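Local coordinates for pyridoxal kinase (Lactobacillus plantarum, PDB 3H74), which probably catalyses the ATP-dependent phosphorylation of pyridoxal to pyridoxal 5'-phosphate, as a member of the ribokinase-like clan of kinases, at residues A[136-141]-A[174-179]; A[161-166]-A[190-195]. One frame throughout, in Å; residues are numbered along the deposited sequence.

How the interactions relate
Both interactions are largely buried but differ in depth and chemistry. The centre of interaction 1 lies about 9 Å from the centre of the chain; two parallel strands are joined there through backbone hydrogen bonds, with His175 and otherwise mainly aliphatic side chains on the two faces. Interaction 2, its centre about 19 Å from that of the chain, sets helix 159-167 against strand 186-192 with no hydrogen bond across, and its Pro164 side is exposed. The two meet directly: Ile178 O lies 2.9 Å from Ala190 N, a probable hydrogen bond of the three-stranded antiparallel sheet, and Ile178 CD1 packs on Leu163 CD2. Residues 174-179 thus pass from the large sheet to the small one.

Interaction 1. Residues A[136-141]-A[174-179]; sequences DVILPN and AHAVIT. With SO4 (sulfate ion), chain B.
Asp136 O accepts the backbone N-H of His175 at 2.8 Å, the first rung of a parallel pairing. His175 O receives Ile138 N at 3.0 Å, and Ile138 O takes Val177 N. One more bond follows, from Thr179 N to Pro140 O (3.0 Å). Val137 and His175 share one face, with Val137 CG2 at the edge of the imidazole near its plane; Val137 CG1 meets Val177 CG2 at 4.1 Å. Leu139 lies beside Val177, with its CD2 4.0 Å from Val177 CB; helix 213-226 packs on Leu139. Thr179 CG2 packs on Leu139 CB, the two side chains crossing at about a right angle. Ile138 and Ala176 occupy the other face: Ile138 CG1 rests 3.8 Å from Ala176 CA, its chi1 of 62° setting it between backbone N and carbonyl carbon. Asp136 pairs with Lys171 and accepts Leu104 N. Asn141 OD1 caps Glu144 N at the start of helix 142-149, while its ND2 gives a nearly straight bond (2.9 Å, 176°) to O2 of a sulfate, probably from the crystallisation liquor, and a second to Gly111 O. This is the parallel edge of the central sheet in a ribokinase-like alpha/beta fold, strand 137-138 leading into a side-chain-capped helix.

Interaction 2. Residues A[161-166]-A[190-195]; sequences VILPAL and AWLDEA
Leu163 and Leu192 meet where helix 159-167 lies against the small antiparallel sheet of this ribokinase-like kinase. The segment axes are 8.6 Å apart at closest and inclined at 60°; the side chains that meet are all apolar, and no hydrogen bond crosses. Leu163 first presents CB to Leu192 CG at 3.9 Å. Its CG stands anti to the carbonyl carbon (chi1 -68°), and the two methyls reach the strand backbone: CD1 lies 4.0 Å from Trp191 CA, and CD2 stops 3.9 Å from Ala190 O. Leu192 answers with both of its methyls, CD2 approaching Leu163 CB while CD1 reaches Pro164; the side chains of Leu192 and Pro164 cross at about a right angle. Val198 on the next strand touches both leucines. An alanine in place of Leu192 would probably open a gap beside Leu163 CB and leave the Pro164 ring without its apolar cover. The Trp191 side chain leaves the backbone away from the helix and touches Leu231, Ala232 and Leu235 of helix 231-251, so neighbouring strand residues pack on different helices. At the helix kink, where Pro164 has no N-H for the preceding turn, Leu192 CD1 lies 3.8 Å from Pro164 N and 4.0 Å from Pro164 CG.

Interaction 1. Residues A[136-141]-A[174-179]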
loop_
_atom_site.group_PDB
_atom_site.type_symbol
_atom_site.label_atom_id
_atom_site.label_comp_id
_atom_site.label_asym_id
_atom_site.label_seq_id
_atom_site.Cartn_x
_atom_site.Cartn_y
_atom_site.Cartn_z
ATOM N N ASP A 136 11.539 -0.635 -4.159
ATOM C CA ASP A 136 11.579 0.085 -5.428
ATOM C C ASP A 136 10.633 1.278 -5.430
ATOM O O ASP A 136 10.911 2.306 -6.049
ATOM C CB ASP A 136 11.222 -0.860 -6.573
ATOM C CG ASP A 136 12.205 -1.992 -6.705
ATOM O OD1 ASP A 136 11.835 -3.155 -6.465
ATOM O OD2 ASP A 136 13.383 -1.716 -7.027
ATOM N N VAL A 137 9.493 1.121 -4.766
ATOM C CA VAL A 137 8.471 2.155 -4.714
ATOM C C VAL A 137 7.898 2.172 -3.307
ATOM O O VAL A 137 7.596 1.114 -2.752
ATOM C CB VAL A 137 7.332 1.885 -5.740
ATOM C CG1 VAL A 137 6.226 2.920 -5.606
ATOM C CG2 VAL A 137 7.874 1.909 -7.164
ATOM N N ILE A 138 7.757 3.363 -2.732
ATOM C CA ILE A 138 6.993 3.536 -1.495
ATOM C C ILE A 138 5.813 4.456 -1.767
ATOM O O ILE A 138 5.892 5.335 -2.631
ATOM C CB ILE A 138 7.856 4.043 -0.305
ATOM C CG1 ILE A 138 8.457 5.427 -0.578
ATOM C CG2 ILE A 138 8.953 3.049 0.003
ATOM C CD1 ILE A 138 8.920 6.151 0.685
ATOM N N LEU A 139 4.729 4.262 -1.015
ATOM C CA LEU A 139 3.458 4.945 -1.262
ATOM C C LEU A 139 2.922 5.690 -0.035
ATOM O O LEU A 139 1.767 5.497 0.359
ATOM C CB LEU A 139 2.420 3.927 -1.752
ATOM C CG LEU A 139 2.764 3.175 -3.040
ATOM C CD1 LEU A 139 1.755 2.053 -3.298
ATOM C CD2 LEU A 139 2.832 4.128 -4.238
ATOM N N PRO A 140 3.747 6.569 0.575
ATOM C CA PRO A 140 3.266 7.313 1.729
ATOM C C PRO A 140 2.174 8.306 1.355
ATOM O O PRO A 140 2.172 8.848 0.242
ATOM C CB PRO A 140 4.513 8.088 2.174
ATOM C CG PRO A 140 5.295 8.265 0.908
ATOM C CD PRO A 140 5.135 6.948 0.225
ATOM N N ASN A 141 1.270 8.559 2.288
ATOM C CA ASN A 141 0.442 9.750 2.212
ATOM C C ASN A 141 1.250 10.938 2.760
ATOM O O ASN A 141 2.436 10.795 3.088
ATOM C CB ASN A 141 -0.914 9.546 2.917
ATOM C CG ASN A 141 -0.778 9.302 4.410
ATOM O OD1 ASN A 141 0.168 9.766 5.041
ATOM N ND2 ASN A 141 -1.736 8.582 4.993
ATOM N N ALA A 174 15.244 4.060 -6.752
ATOM C CA ALA A 174 13.897 3.851 -6.196
ATOM C C ALA A 174 13.054 5.119 -6.263
ATOM O O ALA A 174 13.576 6.204 -6.544
ATOM C CB ALA A 174 13.995 3.354 -4.772
ATOM N N HIS A 175 11.755 4.985 -6.000
ATOM C CA HIS A 175 10.802 6.079 -6.158
ATOM C C HIS A 175 9.943 6.281 -4.932
ATOM O O HIS A 175 9.257 5.349 -4.487
ATOM C CB HIS A 175 9.870 5.794 -7.333
ATOM C CG HIS A 175 10.587 5.464 -8.593
ATOM N ND1 HIS A 175 11.196 6.426 -9.367
ATOM C CD2 HIS A 175 10.816 4.281 -9.209
ATOM C CE1 HIS A 175 11.765 5.849 -10.411
ATOM N NE2 HIS A 175 11.553 4.548 -10.337
ATOM N N ALA A 176 9.953 7.501 -4.405
ATOM C CA ALA A 176 9.005 7.911 -3.384
ATOM C C ALA A 176 7.797 8.542 -4.082
ATOM O O ALA A 176 7.937 9.476 -4.874
ATOM C CB ALA A 176 9.654 8.898 -2.431
ATOM N N VAL A 177 6.613 8.011 -3.807
ATOM C CA VAL A 177 5.386 8.521 -4.401
ATOM C C VAL A 177 4.422 8.918 -3.291
ATOM O O VAL A 177 3.982 8.054 -2.526
ATOM C CB VAL A 177 4.718 7.447 -5.299
ATOM C CG1 VAL A 177 3.454 7.998 -5.936
ATOM C CG2 VAL A 177 5.681 6.935 -6.353
ATOM N N ILE A 178 4.094 10.204 -3.185
ATOM C CA ILE A 178 3.092 10.652 -2.218
ATOM C C ILE A 178 1.715 10.550 -2.870
ATOM O O ILE A 178 1.527 11.045 -3.972
ATOM C CB ILE A 178 3.378 12.084 -1.692
ATOM C CG1 ILE A 178 4.734 12.114 -0.987
ATOM C CG2 ILE A 178 2.270 12.536 -0.745
ATOM C CD1 ILE A 178 5.192 13.508 -0.557
ATOM N N THR A 179 0.759 9.917 -2.189
ATOM C CA THR A 179 -0.477 9.439 -2.847
ATOM C C THR A 179 -1.757 10.282 -2.694
ATOM O O THR A 179 -2.779 9.970 -3.311
ATOM C CB THR A 179 -0.809 7.999 -2.396
ATOM O OG1 THR A 179 -1.005 7.990 -0.981
ATOM C CG2 THR A 179 0.318 7.030 -2.783
HETATM S S SO4 B . -4.066 6.115 2.941
HETATM O O1 SO4 B . -2.956 5.279 3.396
HETATM O O2 SO4 B . -3.827 7.512 3.305
HETATM O O3 SO4 B . -4.249 5.982 1.496
HETATM O O4 SO4 B . -5.294 5.680 3.615
#

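Interaction 2. Residues A[161-166]-A[190-195]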
loop_
_atom_site.group_PDB
_atom_site.type_symbol
_atom_site.label_atom_id
_atom_site.label_comp_id
_atom_site.label_asym_id
_atom_site.label_seq_id
_atom_site.Cartn_x
_atom_site.Cartn_y
_atom_site.Cartn_z
ATOM N N VAL A 161 10.998 19.907 -1.804
ATOM C CA VAL A 161 11.836 19.650 -0.631
ATOM C C VAL A 161 11.606 18.238 -0.061
ATOM O O VAL A 161 12.563 17.499 0.188
ATOM C CB VAL A 161 11.650 20.740 0.465
ATOM C CG1 VAL A 161 12.417 20.387 1.728
ATOM C CG2 VAL A 161 12.094 22.108 -0.049
ATOM N N ILE A 162 10.340 17.866 0.129
ATOM C CA ILE A 162 10.013 16.593 0.784
ATOM C C ILE A 162 10.302 15.355 -0.076
ATOM O O ILE A 162 10.804 14.352 0.434
ATOM C CB ILE A 162 8.572 16.598 1.398
ATOM C CG1 ILE A 162 8.370 15.406 2.344
ATOM C CG2 ILE A 162 7.485 16.664 0.324
ATOM C CD1 ILE A 162 7.282 15.629 3.391
ATOM N N LEU A 163 10.039 15.435 -1.379
ATOM C CA LEU A 163 10.311 14.285 -2.242
ATOM C C LEU A 163 11.813 13.929 -2.320
ATOM O O LEU A 163 12.168 12.775 -2.113
ATOM C CB LEU A 163 9.670 14.432 -3.628
ATOM C CG LEU A 163 8.137 14.378 -3.715
ATOM C CD1 LEU A 163 7.661 14.759 -5.104
ATOM C CD2 LEU A 163 7.608 13.005 -3.332
ATOM N N PRO A 164 12.710 14.909 -2.600
ATOM C CA PRO A 164 14.138 14.564 -2.551
ATOM C C PRO A 164 14.607 14.018 -1.194
ATOM O O PRO A 164 15.424 13.091 -1.158
ATOM C CB PRO A 164 14.831 15.895 -2.872
ATOM C CG PRO A 164 13.840 16.644 -3.662
ATOM C CD PRO A 164 12.514 16.304 -3.037
ATOM N N ALA A 165 14.092 14.575 -0.099
ATOM C CA ALA A 165 14.465 14.104 1.237
ATOM C C ALA A 165 14.020 12.653 1.460
ATOM O O ALA A 165 14.795 11.832 1.954
ATOM C CB ALA A 165 13.889 15.006 2.299
ATOM N N LEU A 166 12.785 12.350 1.062
ATOM C CA LEU A 166 12.244 10.992 1.132
ATOM C C LEU A 166 13.060 10.022 0.286
ATOM O O LEU A 166 13.421 8.943 0.741
ATOM C CB LEU A 166 10.796 10.961 0.629
ATOM C CG LEU A 166 9.558 11.297 1.469
ATOM C CD1 LEU A 166 8.308 11.351 0.594
ATOM C CD2 LEU A 166 9.381 10.273 2.584
ATOM N N ALA A 190 2.253 12.260 -6.526
ATOM C CA ALA A 190 3.388 13.078 -6.934
ATOM C C ALA A 190 4.674 12.314 -6.719
ATOM O O ALA A 190 4.818 11.600 -5.727
ATOM C CB ALA A 190 3.414 14.381 -6.163
ATOM N N TRP A 191 5.613 12.476 -7.644
ATOM C CA TRP A 191 6.892 11.778 -7.584
ATOM C C TRP A 191 7.930 12.541 -8.410
ATOM O O TRP A 191 7.580 13.448 -9.177
ATOM C CB TRP A 191 6.742 10.335 -8.093
ATOM C CG TRP A 191 6.627 10.227 -9.578
ATOM C CD1 TRP A 191 7.607 9.837 -10.439
ATOM C CD2 TRP A 191 5.473 10.508 -10.386
ATOM N NE1 TRP A 191 7.147 9.867 -11.727
ATOM C CE2 TRP A 191 5.840 10.277 -11.726
ATOM C CE3 TRP A 191 4.165 10.935 -10.110
ATOM C CZ2 TRP A 191 4.953 10.448 -12.789
ATOM C CZ3 TRP A 191 3.282 11.115 -11.174
ATOM C CH2 TRP A 191 3.681 10.868 -12.494
ATOM N N LEU A 192 9.196 12.164 -8.257
ATOM C CA LEU A 192 10.276 12.768 -9.038
ATOM C C LEU A 192 10.582 11.919 -10.259
ATOM O O LEU A 192 10.759 10.708 -10.144
ATOM C CB LEU A 192 11.540 12.909 -8.189
ATOM C CG LEU A 192 11.507 13.825 -6.962
ATOM C CD1 LEU A 192 12.792 13.663 -6.166
ATOM C CD2 LEU A 192 11.275 15.285 -7.331
ATOM N N ASP A 193 10.663 12.537 -11.408
ATOM C CA ASP A 193 11.148 11.888 -12.601
ATOM C C ASP A 193 12.663 11.759 -12.564
ATOM O O ASP A 193 13.297 12.220 -11.661
ATOM C CB ASP A 193 10.613 12.563 -13.892
ATOM C CG ASP A 193 11.196 13.943 -14.167
ATOM O OD1 ASP A 193 12.131 14.339 -13.576
ATOM O OD2 ASP A 193 10.596 14.583 -14.987
ATOM N N GLU A 194 13.204 11.119 -13.588
ATOM C CA GLU A 194 14.630 10.892 -13.654
ATOM C C GLU A 194 15.482 12.164 -13.629
ATOM O O GLU A 194 16.602 12.134 -13.208
ATOM C CB GLU A 194 14.928 10.133 -14.902
ATOM C CG GLU A 194 14.568 8.758 -14.823
ATOM C CD GLU A 194 15.627 7.912 -15.507
ATOM O OE1 GLU A 194 16.256 8.423 -16.422
ATOM O OE2 GLU A 194 15.921 6.812 -15.016
ATOM N N ALA A 195 14.887 13.247 -14.109
ATOM C CA ALA A 195 15.489 14.541 -14.214
ATOM C C ALA A 195 15.340 15.346 -12.939
ATOM O O ALA A 195 15.801 16.440 -12.841
ATOM C CB ALA A 195 14.904 15.273 -15.401
#